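Local coordinates for protein triosephosphate isomerase (PDB 4O4V) that probably catalyses the interconversion of D-glyceraldehyde 3-phosphate and dihydroxyacetone phosphate, a step of glycolysis and gluconeogenesis, at residues Ala112-Ile122 / Ala152-Val161; Ile122-Leu130 / Phe141-Met149. All coordinates share one frame; numbering follows the deposited sequence.

Overall arrangement
Helix 105-117 ends and the chain turns into strand 121-126; contact 1 joins this helix end and strand start to the loop 152-161, which leads into the neighbouring parallel strand 161-165. The 29-residue loop closed in this way holds contact 2 nested within it: there strand 121-126 and the residues after it pack on helix 138-149, closing a shorter loop of ten mostly helical residues between L130 and F141. I122 belongs to both contacts. They also touch directly, at W158 CH2 to M149 CE (3.5 Å) and at A112 CB to Y124 CE2 (4.2 Å), their centres lying about 16 Å apart. Together they tie two barrel strands to the outer helices 105-117 and 138-149.

Contact 1: residues Ala112-Ile122 / Ala152-Val161; sequences AKFALENGMKI and AIPAGKWDDV
L116, on the last turn of helix 105-117, fits against the loop 152-161 with every branch used. Its CB rests on the P154 ring, 3.7 Å from CD, the two side chains crossing at about a right angle. With CG turned to lie beside its own backbone N (chi1 -70°), the methyls divide. CD1 meets I153 CD1 at 3.6 Å and V161 CG2 at 4.0 Å, while CD2 slides past D160, 3.8 Å from its CB. Beside this apolar patch K157 bends at chi2 (-67°), bringing NZ to L116 O in a weak hydrogen bond of 3.0 Å; water 1 links the same ammonium to E117 O. The helix stops in a Schellman motif with G119 at C', so L116 O also accepts G119 N. Beyond it, I122 N gives D160 O a nearly straight bond of 3.0 Å (163° at the hydrogen). K121 runs extended past the D160 carboxylate, and water 3 bridges its NZ and D160 OD1. I122 pairs in parallel with V161, completing the beta-alpha-beta crossover by which strand 161-165 joins strand 121-126 in the TIM barrel.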
loop_
_atom_site.group_PDB
_atom_site.type_symbol
_atom_site.label_atom_id
_atom_site.label_comp_id
_atom_site.label_asym_id
_atom_site.label_seq_id
_atom_site.Cartn_x
_atom_site.Cartn_y
_atom_site.Cartn_z
ATOM N N ALA A 112 9.748 -10.297 -6.446
ATOM C CA ALA A 112 10.979 -10.056 -7.185
ATOM C C ALA A 112 10.883 -10.627 -8.603
ATOM O O ALA A 112 11.249 -9.953 -9.563
ATOM C CB ALA A 112 12.166 -10.689 -6.461
ATOM N N LYS A 113 10.382 -11.855 -8.728
ATOM C CA LYS A 113 10.234 -12.467 -10.036
ATOM C C LYS A 113 9.281 -11.641 -10.898
ATOM O O LYS A 113 9.583 -11.361 -12.069
ATOM C CB LYS A 113 9.713 -13.883 -9.882
ATOM C CG LYS A 113 9.516 -14.640 -11.201
ATOM C CD LYS A 113 9.096 -16.095 -10.972
ATOM C CE LYS A 113 8.950 -16.909 -12.266
ATOM N NZ LYS A 113 7.827 -16.447 -13.082
ATOM N N PHE A 114 8.122 -11.287 -10.357
ATOM C CA PHE A 114 7.114 -10.563 -11.122
ATOM C C PHE A 114 7.621 -9.190 -11.535
ATOM O O PHE A 114 7.463 -8.790 -12.692
ATOM C CB PHE A 114 5.813 -10.449 -10.333
ATOM C CG PHE A 114 4.724 -9.801 -11.109
ATOM C CD1 PHE A 114 4.081 -10.488 -12.085
ATOM C CD2 PHE A 114 4.361 -8.474 -10.865
ATOM C CE1 PHE A 114 3.096 -9.882 -12.843
ATOM C CE2 PHE A 114 3.376 -7.888 -11.611
ATOM C CZ PHE A 114 2.759 -8.586 -12.594
ATOM N N ALA A 115 8.272 -8.482 -10.617
ATOM C CA ALA A 115 8.789 -7.150 -10.945
ATOM C C ALA A 115 9.836 -7.232 -12.074
ATOM O O ALA A 115 9.762 -6.495 -13.074
ATOM C CB ALA A 115 9.365 -6.492 -9.721
ATOM N N LEU A 116 10.801 -8.135 -11.919
ATOM C CA LEU A 116 11.893 -8.258 -12.896
ATOM C C LEU A 116 11.375 -8.706 -14.248
ATOM O O LEU A 116 11.790 -8.155 -15.288
ATOM C CB LEU A 116 12.973 -9.194 -12.380
ATOM C CG LEU A 116 13.779 -8.631 -11.215
ATOM C CD1 LEU A 116 14.526 -9.728 -10.516
ATOM C CD2 LEU A 116 14.710 -7.506 -11.651
ATOM N N GLU A 117 10.458 -9.677 -14.278
ATOM C CA GLU A 117 10.001 -10.160 -15.568
ATOM C C GLU A 117 9.147 -9.126 -16.269
ATOM O O GLU A 117 8.958 -9.215 -17.492
ATOM C CB GLU A 117 9.359 -11.552 -15.447
ATOM C CG GLU A 117 8.036 -11.547 -14.886
ATOM C CD GLU A 117 7.563 -12.921 -14.383
ATOM O OE1 GLU A 117 8.300 -13.929 -14.458
ATOM O OE2 GLU A 117 6.430 -12.970 -13.881
ATOM N N ASN A 118 8.666 -8.114 -15.553
ATOM C CA ASN A 118 7.882 -7.019 -16.126
ATOM C C ASN A 118 8.676 -5.724 -16.282
ATOM O O ASN A 118 8.103 -4.653 -16.428
ATOM C CB ASN A 118 6.608 -6.792 -15.303
ATOM C CG ASN A 118 5.568 -7.843 -15.568
ATOM O OD1 ASN A 118 4.750 -7.673 -16.486
ATOM N ND2 ASN A 118 5.591 -8.942 -14.842
ATOM N N GLY A 119 9.995 -5.829 -16.250
ATOM C CA GLY A 119 10.870 -4.728 -16.619
ATOM C C GLY A 119 11.223 -3.725 -15.533
ATOM O O GLY A 119 11.716 -2.652 -15.852
ATOM N N MET A 120 10.955 -4.057 -14.269
ATOM C CA MET A 120 11.421 -3.291 -13.124
ATOM C C MET A 120 12.831 -3.650 -12.779
ATOM O O MET A 120 13.354 -4.714 -13.106
ATOM C CB MET A 120 10.590 -3.587 -11.898
ATOM C CG MET A 120 9.151 -3.267 -12.087
ATOM S SD MET A 120 8.805 -1.519 -12.323
ATOM C CE MET A 120 9.224 -0.763 -10.759
ATOM N N LYS A 121 13.419 -2.741 -12.034
ATOM C CA LYS A 121 14.629 -2.984 -11.280
ATOM C C LYS A 121 14.292 -2.979 -9.807
ATOM O O LYS A 121 13.358 -2.273 -9.396
ATOM C CB LYS A 121 15.653 -1.892 -11.581
ATOM C CG LYS A 121 16.016 -1.784 -13.058
ATOM C CD LYS A 121 16.990 -0.634 -13.316
ATOM C CE LYS A 121 17.393 -0.534 -14.795
ATOM N NZ LYS A 121 18.544 0.384 -14.940
ATOM N N ILE A 122 15.021 -3.760 -9.003
ATOM C CA ILE A 122 14.672 -3.951 -7.621
ATOM C C ILE A 122 15.814 -3.671 -6.677
ATOM O O ILE A 122 16.987 -3.966 -6.994
ATOM C CB ILE A 122 14.099 -5.368 -7.337
ATOM C CG1 ILE A 122 15.125 -6.487 -7.494
ATOM C CG2 ILE A 122 12.875 -5.632 -8.214
ATOM C CD1 ILE A 122 14.616 -7.890 -7.119
ATOM N N ALA A 152 14.311 -16.684 -7.767
ATOM C CA ALA A 152 13.315 -15.754 -8.293
ATOM C C ALA A 152 13.853 -14.903 -9.433
ATOM O O ALA A 152 13.081 -14.398 -10.243
ATOM C CB ALA A 152 12.783 -14.865 -7.198
ATOM N N ILE A 153 15.174 -14.725 -9.506
ATOM C CA ILE A 153 15.739 -13.806 -10.479
ATOM C C ILE A 153 15.680 -14.446 -11.859
ATOM O O ILE A 153 16.348 -15.468 -12.117
ATOM C CB ILE A 153 17.194 -13.418 -10.116
ATOM C CG1 ILE A 153 17.302 -12.939 -8.656
ATOM C CG2 ILE A 153 17.716 -12.416 -11.118
ATOM C CD1 ILE A 153 16.285 -11.877 -8.245
ATOM N N PRO A 154 14.916 -13.891 -12.816
ATOM C CA PRO A 154 14.860 -14.541 -14.138
ATOM C C PRO A 154 16.175 -14.485 -14.843
ATOM O O PRO A 154 17.043 -13.648 -14.568
ATOM C CB PRO A 154 13.806 -13.723 -14.901
ATOM C CG PRO A 154 13.040 -12.992 -13.849
ATOM C CD PRO A 154 14.008 -12.745 -12.730
ATOM N N ALA A 155 16.320 -15.417 -15.776
ATOM C CA ALA A 155 17.505 -15.489 -16.612
ATOM C C ALA A 155 17.774 -14.122 -17.217
ATOM O O ALA A 155 16.879 -13.481 -17.781
ATOM C CB ALA A 155 17.307 -16.527 -17.717
ATOM N N GLY A 156 18.997 -13.641 -17.066
ATOM C CA GLY A 156 19.352 -12.380 -17.694
ATOM C C GLY A 156 19.016 -11.112 -16.932
ATOM O O GLY A 156 19.209 -10.028 -17.480
ATOM N N LYS A 157 18.517 -11.221 -15.700
ATOM C CA LYS A 157 18.023 -10.059 -14.977
ATOM C C LYS A 157 18.906 -9.587 -13.831
ATOM O O LYS A 157 18.525 -8.646 -13.132
ATOM C CB LYS A 157 16.610 -10.347 -14.456
ATOM C CG LYS A 157 15.540 -10.396 -15.515
ATOM C CD LYS A 157 15.320 -9.049 -16.127
ATOM C CE LYS A 157 14.143 -9.053 -17.070
ATOM N NZ LYS A 157 13.792 -7.669 -17.457
ATOM N N TRP A 158 20.105 -10.158 -13.659
ATOM C CA TRP A 158 20.925 -9.727 -12.530
ATOM C C TRP A 158 21.440 -8.292 -12.648
ATOM O O TRP A 158 21.764 -7.676 -11.644
ATOM C CB TRP A 158 22.080 -10.689 -12.272
ATOM C CG TRP A 158 21.653 -11.933 -11.522
ATOM C CD1 TRP A 158 21.376 -13.169 -12.066
ATOM C CD2 TRP A 158 21.489 -12.057 -10.121
ATOM N NE1 TRP A 158 21.031 -14.041 -11.051
ATOM C CE2 TRP A 158 21.102 -13.389 -9.856
ATOM C CE3 TRP A 158 21.640 -11.178 -9.056
ATOM C CZ2 TRP A 158 20.863 -13.846 -8.576
ATOM C CZ3 TRP A 158 21.407 -11.629 -7.795
ATOM C CH2 TRP A 158 21.035 -12.975 -7.557
ATOM N N ASP A 159 21.496 -7.754 -13.855
ATOM C CA ASP A 159 21.834 -6.352 -14.067
ATOM C C ASP A 159 20.830 -5.416 -13.424
ATOM O O ASP A 159 21.160 -4.264 -13.175
ATOM C CB ASP A 159 21.916 -5.988 -15.571
ATOM C CG ASP A 159 23.089 -6.600 -16.289
ATOM O OD1 ASP A 159 24.125 -6.884 -15.672
ATOM O OD2 ASP A 159 22.969 -6.755 -17.519
ATOM N N ASP A 160 19.636 -5.918 -13.114
ATOM C CA ASP A 160 18.522 -5.132 -12.585
ATOM C C ASP A 160 18.245 -5.400 -11.111
ATOM O O ASP A 160 17.194 -5.010 -10.612
ATOM C CB ASP A 160 17.305 -5.424 -13.451
ATOM C CG ASP A 160 17.416 -4.822 -14.838
ATOM O OD1 ASP A 160 18.323 -4.015 -15.119
ATOM O OD2 ASP A 160 16.558 -5.171 -15.660
ATOM N N VAL A 161 19.200 -6.008 -10.416
ATOM C CA VAL A 161 19.103 -6.317 -9.007
ATOM C C VAL A 161 20.165 -5.581 -8.214
ATOM O O VAL A 161 21.346 -5.642 -8.556
ATOM C CB VAL A 161 19.258 -7.835 -8.761
ATOM C CG1 VAL A 161 19.262 -8.199 -7.284
ATOM C CG2 VAL A 161 18.170 -8.599 -9.481
HETATM O O HOH W 1 11.339 -7.669 -18.944
HETATM O O HOH W 2 13.920 -5.718 -15.402
HETATM O O HOH W 3 20.326 -1.955 -15.083
#

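Contact 2: residues Ile122-Leu130 / Phe141-Met149; sequences IIYCCGEHL and FVSAQIEKM
Q145 OE1 accepts the backbone N of G127 at 2.9 Å, the N-H pointing at it at 164° and meeting a lone pair in the plane of the amide carbonyl. The bond stitches together a beta-alpha unit of the TIM barrel: helix 138-149 returns along the outside of strand 121-126, the short axes running at 148° and approaching to 9.2 Å. Both ends of the Q145 carboxamide serve G127, since NE2 reaches the G127 carbonyl through water 5, so the flat group is fixed in rotation. Its chain is extended beyond CG (chi2 -174°), which carries the amide across to the strand end, and OE1 also lies 3.3 Å from C126 CB. Next to it C126 SG rests against two helix residues, V142 CG1 and I146 CD1, each 4.0 Å away.

After the strand, the F141 ring meets the loop obliquely, with CE2 close to G127 O and CD2 3.6 Å from E128 CB. The edge of the H129 imidazole is near F141 CZ. The polar ends here have partners beyond the two segments: E128 OE1 bonds to Y165 OH, E128 OE2 pairs with R133 in a salt bridge, and H129 NE2 bonds to D99.

At the other end of the helix M149 lies over one face of Y124, the two side chains sliding past each other in opposite directions. Water 4 sits at the edge of the Y124 ring, in its plane, accepting from OH and donating to Q145 O. M149 makes a CH-pi and Met-aromatic contact, with CG 3.5 Å from the Y124 ring centroid and almost on its normal, while SD is shifted toward the rim and touches Y124 CD1 at 3.5 Å.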
loop_
_atom_site.group_PDB
_atom_site.type_symbol
_atom_site.label_atom_id
_atom_site.label_comp_id
_atom_site.label_asym_id
_atom_site.label_seq_id
_atom_site.Cartn_x
_atom_site.Cartn_y
_atom_site.Cartn_z
ATOM N N ILE A 122 15.021 -3.760 -9.003
ATOM C CA ILE A 122 14.672 -3.951 -7.621
ATOM C C ILE A 122 15.814 -3.671 -6.677
ATOM O O ILE A 122 16.987 -3.966 -6.994
ATOM C CB ILE A 122 14.099 -5.368 -7.337
ATOM C CG1 ILE A 122 15.125 -6.487 -7.494
ATOM C CG2 ILE A 122 12.875 -5.632 -8.214
ATOM C CD1 ILE A 122 14.616 -7.890 -7.119
ATOM N N ILE A 123 15.477 -3.146 -5.504
ATOM C CA ILE A 123 16.379 -3.051 -4.371
ATOM C C ILE A 123 15.838 -4.035 -3.349
ATOM O O ILE A 123 14.813 -3.768 -2.686
ATOM C CB ILE A 123 16.452 -1.643 -3.783
ATOM C CG1 ILE A 123 16.893 -0.609 -4.822
ATOM C CG2 ILE A 123 17.369 -1.621 -2.558
ATOM C CD1 ILE A 123 16.597 0.818 -4.418
ATOM N N TYR A 124 16.465 -5.197 -3.255
ATOM C CA TYR A 124 15.962 -6.311 -2.436
ATOM C C TYR A 124 16.678 -6.301 -1.088
ATOM O O TYR A 124 17.922 -6.366 -1.055
ATOM C CB TYR A 124 16.187 -7.637 -3.158
ATOM C CG TYR A 124 15.420 -8.793 -2.568
ATOM C CD1 TYR A 124 15.930 -9.534 -1.535
ATOM C CD2 TYR A 124 14.162 -9.126 -3.054
ATOM C CE1 TYR A 124 15.210 -10.636 -1.009
ATOM C CE2 TYR A 124 13.466 -10.196 -2.550
ATOM C CZ TYR A 124 13.980 -10.935 -1.532
ATOM O OH TYR A 124 13.238 -12.014 -1.087
ATOM N N CYS A 125 15.942 -6.202 0.005
ATOM C CA CYS A 125 16.516 -6.034 1.328
ATOM C C CYS A 125 16.541 -7.321 2.117
ATOM O O CYS A 125 15.641 -8.143 2.012
ATOM C CB CYS A 125 15.675 -4.997 2.098
ATOM S SG CYS A 125 15.546 -3.370 1.336
ATOM N N CYS A 126 17.587 -7.465 2.935
ATOM C CA CYS A 126 17.756 -8.602 3.826
ATOM C C CYS A 126 18.437 -8.115 5.096
ATOM O O CYS A 126 18.815 -6.924 5.187
ATOM C CB CYS A 126 18.641 -9.632 3.132
ATOM S SG CYS A 126 20.362 -9.129 2.840
ATOM N N GLY A 127 18.548 -8.985 6.103
ATOM C CA GLY A 127 19.265 -8.649 7.327
ATOM C C GLY A 127 18.731 -9.406 8.520
ATOM O O GLY A 127 17.549 -9.738 8.582
ATOM N N GLU A 128 19.631 -9.669 9.481
ATOM C CA GLU A 128 19.295 -10.457 10.662
ATOM C C GLU A 128 18.945 -9.615 11.879
ATOM O O GLU A 128 19.340 -8.462 12.018
ATOM C CB GLU A 128 20.429 -11.428 11.000
ATOM C CG GLU A 128 21.528 -10.900 11.894
ATOM C CD GLU A 128 22.519 -9.948 11.272
ATOM O OE1 GLU A 128 22.315 -9.481 10.105
ATOM O OE2 GLU A 128 23.528 -9.641 11.943
ATOM N N HIS A 129 18.207 -10.251 12.775
ATOM C CA HIS A 129 17.768 -9.674 14.042
ATOM C C HIS A 129 18.768 -9.976 15.146
ATOM O O HIS A 129 19.739 -10.725 14.985
ATOM C CB HIS A 129 16.413 -10.243 14.429
ATOM C CG HIS A 129 15.337 -9.907 13.451
ATOM N ND1 HIS A 129 15.188 -10.536 12.237
ATOM C CD2 HIS A 129 14.358 -8.978 13.509
ATOM C CE1 HIS A 129 14.173 -9.992 11.580
ATOM N NE2 HIS A 129 13.644 -9.056 12.337
ATOM N N LEU A 130 18.517 -9.373 16.303
ATOM C CA LEU A 130 19.440 -9.448 17.409
ATOM C C LEU A 130 19.755 -10.856 17.871
ATOM O O LEU A 130 20.925 -11.144 18.147
ATOM C CB LEU A 130 18.928 -8.600 18.573
ATOM C CG LEU A 130 19.853 -8.517 19.788
ATOM C CD1 LEU A 130 21.140 -7.930 19.409
ATOM C CD2 LEU A 130 19.167 -7.684 20.885
ATOM N N PHE A 141 21.623 -16.768 8.661
ATOM C CA PHE A 141 20.306 -16.196 8.500
ATOM C C PHE A 141 20.216 -15.439 7.161
ATOM O O PHE A 141 19.248 -15.576 6.417
ATOM C CB PHE A 141 19.967 -15.253 9.652
ATOM C CG PHE A 141 18.583 -14.712 9.583
ATOM C CD1 PHE A 141 17.527 -15.433 10.139
ATOM C CD2 PHE A 141 18.303 -13.513 8.937
ATOM C CE1 PHE A 141 16.238 -14.956 10.049
ATOM C CE2 PHE A 141 17.018 -13.027 8.854
ATOM C CZ PHE A 141 15.971 -13.749 9.417
ATOM N N VAL A 142 21.208 -14.590 6.886
ATOM C CA VAL A 142 21.218 -13.801 5.656
ATOM C C VAL A 142 21.355 -14.720 4.445
ATOM O O VAL A 142 20.675 -14.524 3.424
ATOM C CB VAL A 142 22.291 -12.730 5.733
ATOM C CG1 VAL A 142 22.516 -12.087 4.376
ATOM C CG2 VAL A 142 21.948 -11.688 6.779
ATOM N N SER A 143 22.145 -15.770 4.552
ATOM C CA SER A 143 22.247 -16.712 3.438
ATOM C C SER A 143 20.901 -17.347 3.116
ATOM O O SER A 143 20.553 -17.493 1.940
ATOM C CB SER A 143 23.290 -17.792 3.703
ATOM O OG SER A 143 23.543 -18.569 2.530
ATOM N N ALA A 144 20.131 -17.753 4.107
ATOM C CA ALA A 144 18.833 -18.337 3.829
ATOM C C ALA A 144 17.955 -17.347 3.075
ATOM O O ALA A 144 17.226 -17.735 2.166
ATOM C CB ALA A 144 18.154 -18.784 5.129
ATOM N N GLN A 145 18.002 -16.069 3.459
ATOM C CA GLN A 145 17.204 -15.057 2.774
ATOM C C GLN A 145 17.648 -14.896 1.320
ATOM O O GLN A 145 16.814 -14.802 0.403
ATOM C CB GLN A 145 17.306 -13.719 3.490
ATOM C CG GLN A 145 16.683 -13.706 4.879
ATOM C CD GLN A 145 16.696 -12.327 5.478
ATOM O OE1 GLN A 145 17.749 -11.671 5.529
ATOM N NE2 GLN A 145 15.538 -11.853 5.902
ATOM N N ILE A 146 18.950 -14.793 1.111
ATOM C CA ILE A 146 19.486 -14.616 -0.252
ATOM C C ILE A 146 19.233 -15.865 -1.092
ATOM O O ILE A 146 18.921 -15.759 -2.279
ATOM C CB ILE A 146 20.964 -14.235 -0.215
ATOM C CG1 ILE A 146 21.175 -12.885 0.494
ATOM C CG2 ILE A 146 21.575 -14.243 -1.649
ATOM C CD1 ILE A 146 20.628 -11.689 -0.220
ATOM N N GLU A 147 19.321 -17.042 -0.493
ATOM C CA GLU A 147 19.036 -18.274 -1.212
ATOM C C GLU A 147 17.567 -18.409 -1.606
ATOM O O GLU A 147 17.267 -19.100 -2.581
ATOM C CB GLU A 147 19.514 -19.487 -0.404
ATOM C CG GLU A 147 21.034 -19.588 -0.276
ATOM C CD GLU A 147 21.484 -20.759 0.575
ATOM O OE1 GLU A 147 21.419 -21.905 0.083
ATOM O OE2 GLU A 147 21.929 -20.547 1.722
ATOM N N LYS A 148 16.651 -17.775 -0.883
ATOM C CA LYS A 148 15.258 -17.710 -1.334
ATOM C C LYS A 148 15.068 -16.713 -2.475
ATOM O O LYS A 148 14.222 -16.917 -3.351
ATOM C CB LYS A 148 14.330 -17.343 -0.166
ATOM N N MET A 149 15.860 -15.653 -2.484
ATOM C CA MET A 149 15.790 -14.655 -3.550
ATOM C C MET A 149 16.358 -15.166 -4.881
ATOM O O MET A 149 15.801 -14.922 -5.949
ATOM C CB MET A 149 16.558 -13.387 -3.120
ATOM C CG MET A 149 16.433 -12.195 -4.075
ATOM S SD MET A 149 17.817 -10.994 -4.052
ATOM C CE MET A 149 19.077 -11.966 -4.830
HETATM O O HOH W 4 14.454 -13.264 0.993
HETATM O O HOH W 5 15.327 -9.144 7.026
#